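Local coordinates for ATP-dependent Clp protease proteolytic subunit (Listeria monocytogenes, PDB 4JCQ) that is the ClpP1 proteolytic subunit, a serine peptidase of the Clp family that assembles into heptameric rings and probably degrades proteins with an ATP-dependent partner, at the interface of chains A and B. Numbering follows the deposited sequence. Chains: chain A/B, ATP-dependent Clp protease proteolytic subunit.

The interface of chains A and B. Residues chain A 65, 68-69, 72, 142; chain B 58, 86-87, 110.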
ATOM      1  N   GLU A  65     -20.263 -14.082 -14.519  1.00 23.88           N
ATOM      2  CA  GLU A  65     -20.819 -12.737 -14.691  1.00 25.53           C
ATOM      3  C   GLU A  65     -19.757 -11.708 -15.092  1.00 24.09           C
ATOM      4  O   GLU A  65     -20.045 -10.761 -15.829  1.00 23.54           O
ATOM      5  CB  GLU A  65     -21.585 -12.288 -13.434  1.00 28.72           C
ATOM      6  CG  GLU A  65     -20.729 -11.950 -12.216  1.00 30.91           C
ATOM      7  CD  GLU A  65     -20.241 -13.167 -11.439  1.00 32.81           C
ATOM      8  OE1 GLU A  65     -20.637 -14.310 -11.759  1.00 32.84           O
ATOM      9  OE2 GLU A  65     -19.450 -12.973 -10.493  1.00 33.95           O
ATOM     10  N   ASP A  68     -19.042 -12.476 -18.741  1.00 22.65           N
ATOM     11  CA  ASP A  68     -20.149 -11.930 -19.531  1.00 23.57           C
ATOM     12  C   ASP A  68     -19.980 -10.436 -19.801  1.00 23.19           C
ATOM     13  O   ASP A  68     -20.210  -9.971 -20.919  1.00 24.53           O
ATOM     14  CB  ASP A  68     -21.488 -12.194 -18.833  1.00 25.34           C
ATOM     15  CG  ASP A  68     -21.919 -13.652 -18.912  1.00 28.36           C
ATOM     16  OD1 ASP A  68     -22.693 -14.092 -18.034  1.00 31.14           O
ATOM     17  OD2 ASP A  68     -21.491 -14.363 -19.849  1.00 31.64           O
ATOM     18  N   THR A  69     -19.576  -9.693 -18.771  1.00 23.11           N
ATOM     19  CA  THR A  69     -19.339  -8.254 -18.888  1.00 23.00           C
ATOM     20  C   THR A  69     -18.221  -7.941 -19.883  1.00 22.27           C
ATOM     21  O   THR A  69     -18.396  -7.105 -20.769  1.00 23.44           O
ATOM     22  CB  THR A  69     -19.059  -7.605 -17.512  1.00 22.78           C
ATOM     23  OG1 THR A  69     -20.261  -7.609 -16.735  1.00 23.85           O
ATOM     24  CG2 THR A  69     -18.591  -6.160 -17.662  1.00 23.16           C
ATOM     25  N   ASP A  72     -19.300  -8.807 -23.468  1.00 23.05           N
ATOM     26  CA  ASP A  72     -20.247  -7.819 -23.986  1.00 24.52           C
ATOM     27  C   ASP A  72     -19.618  -6.445 -24.217  1.00 25.65           C
ATOM     28  O   ASP A  72     -19.985  -5.750 -25.164  1.00 27.06           O
ATOM     29  CB  ASP A  72     -21.474  -7.711 -23.077  1.00 24.81           C
ATOM     30  CG  ASP A  72     -22.429  -8.888 -23.233  1.00 26.05           C
ATOM     31  OD1 ASP A  72     -23.469  -8.901 -22.541  1.00 26.95           O
ATOM     32  OD2 ASP A  72     -22.148  -9.801 -24.040  1.00 26.65           O
ATOM     33  N   ARG A 142     -27.478 -20.767 -22.409  1.00 26.91           N
ATOM     34  CA  ARG A 142     -27.042 -19.454 -22.894  1.00 26.81           C
ATOM     35  C   ARG A 142     -25.591 -19.484 -23.383  1.00 25.33           C
ATOM     36  O   ARG A 142     -25.292 -19.021 -24.483  1.00 24.35           O
ATOM     37  CB  ARG A 142     -27.225 -18.391 -21.802  1.00 27.95           C
ATOM     38  CG  ARG A 142     -26.821 -16.981 -22.214  1.00 29.77           C
ATOM     39  CD  ARG A 142     -27.022 -15.969 -21.092  1.00 31.87           C
ATOM     40  NE  ARG A 142     -26.257 -16.296 -19.883  1.00 34.06           N
ATOM     41  CZ  ARG A 142     -24.980 -15.978 -19.679  1.00 34.92           C
ATOM     42  NH1 ARG A 142     -24.383 -16.323 -18.547  1.00 35.67           N
ATOM     43  NH2 ARG A 142     -24.290 -15.319 -20.601  1.00 35.42           N
TER
ATOM     44  N   ASN B  58     -22.639  -4.013 -12.601  1.00 22.39           N
ATOM     45  CA  ASN B  58     -22.478  -5.452 -12.431  1.00 22.11           C
ATOM     46  C   ASN B  58     -22.387  -5.730 -10.933  1.00 21.55           C
ATOM     47  O   ASN B  58     -21.308  -5.643 -10.345  1.00 21.03           O
ATOM     48  CB  ASN B  58     -21.214  -5.945 -13.157  1.00 22.39           C
ATOM     49  CG  ASN B  58     -21.025  -7.456 -13.071  1.00 23.09           C
ATOM     50  OD1 ASN B  58     -21.431  -8.099 -12.104  1.00 25.14           O
ATOM     51  ND2 ASN B  58     -20.390  -8.027 -14.086  1.00 23.61           N
ATOM     52  N   THR B  86     -25.044  -5.187 -16.743  1.00 21.85           N
ATOM     53  CA  THR B  86     -24.101  -6.122 -17.356  1.00 23.05           C
ATOM     54  C   THR B  86     -23.679  -7.224 -16.383  1.00 23.14           C
ATOM     55  O   THR B  86     -23.376  -6.952 -15.223  1.00 22.64           O
ATOM     56  CB  THR B  86     -22.872  -5.390 -17.958  1.00 24.11           C
ATOM     57  OG1 THR B  86     -21.937  -6.350 -18.457  1.00 25.80           O
ATOM     58  CG2 THR B  86     -22.180  -4.487 -16.928  1.00 24.24           C
ATOM     59  N   GLY B  87     -23.673  -8.468 -16.861  1.00 23.25           N
ATOM     60  CA  GLY B  87     -23.311  -9.617 -16.028  1.00 23.47           C
ATOM     61  C   GLY B  87     -24.467 -10.036 -15.143  1.00 22.98           C
ATOM     62  O   GLY B  87     -25.243 -10.919 -15.503  1.00 24.00           O
ATOM     63  N   ASN B 110     -25.799 -10.370 -22.214  1.00 28.75           N
ATOM     64  CA  ASN B 110     -25.467 -11.424 -21.256  1.00 28.09           C
ATOM     65  C   ASN B 110     -25.554 -10.948 -19.808  1.00 26.90           C
ATOM     66  O   ASN B 110     -24.543 -10.777 -19.121  1.00 26.92           O
ATOM     67  CB  ASN B 110     -24.105 -12.038 -21.584  1.00 28.25           C
ATOM     68  CG  ASN B 110     -24.138 -12.859 -22.858  1.00 29.28           C
ATOM     69  OD1 ASN B 110     -24.662 -13.972 -22.877  1.00 29.54           O
ATOM     70  ND2 ASN B 110     -23.582 -12.311 -23.932  1.00 27.33           N
TER
HETATM   71  O   HOH W   1     -23.127  -8.274 -19.808  1.00 27.89           O
HETATM   72  O   HOH W   2     -24.821 -13.386 -16.582  1.00 33.34           O
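B:Asn110 reaches across to helix 64-76 of chain A and is held there by hydrogen bonds from both its backbone and its amide. Its backbone N and side-chain amide both face the carboxylate of A:Asp72: N gives a hydrogen bond to OD1 (2.8 Å) and ND2 gives one to OD2 (2.9 Å), each carboxylate oxygen using its syn lone pair. The ND2 bond is nearly straight and lies in the amide plane, although the amide and carboxylate planes are turned 36° apart. With CG beside its own backbone N (chi1 -70°), B:Asn110 can offer main chain and side chain to one carboxylate.

The amide oxygen OD1 takes a hydrogen bond from A:Arg142 NH2 (2.7 Å), which arrives tilted from the carbonyl plane; the guanidinium meets OD1 with its edge, its plane 60° from that of the amide. Both ends of the amide are thus engaged, which should fix its flip. A:Asp68 positions the arginine from the second shell in an end-on but skewed pairing: NH1 makes a salt bridge to OD1 (2.8 Å), which lies far out of the guanidinium plane, while NH2 bonds OD2 from above the carboxylate. The arginine chain runs out extended from helix 133-151 and bends at chi3 to bring the guanidinium round. A:Asp68 also packs its CB against B:Asn110 CB.

Nearly one turn before A:Asp72 on the same helix, A:Thr69 OG1 accepts a hydrogen bond from B:Asn58 ND2 (2.7 Å), tilted from the amide plane. It is also hydrogen-bonded to B:Thr86 OG1 (2.7 Å), with the direction unsettled. The two threonine side chains cross at about a right angle, their CG2 methyls 4.0 Å apart. One water joins A:Asp72 OD1 to B:Thr86 OG1, B:Gly87 N and B:Asn110 O; another links A:Asp68 OD1 to B:Gly87 O.

Centred about 13 Å from the nucleophile A:Ser91, this polar, water-bridged seam joins adjacent subunits within the heptameric ring.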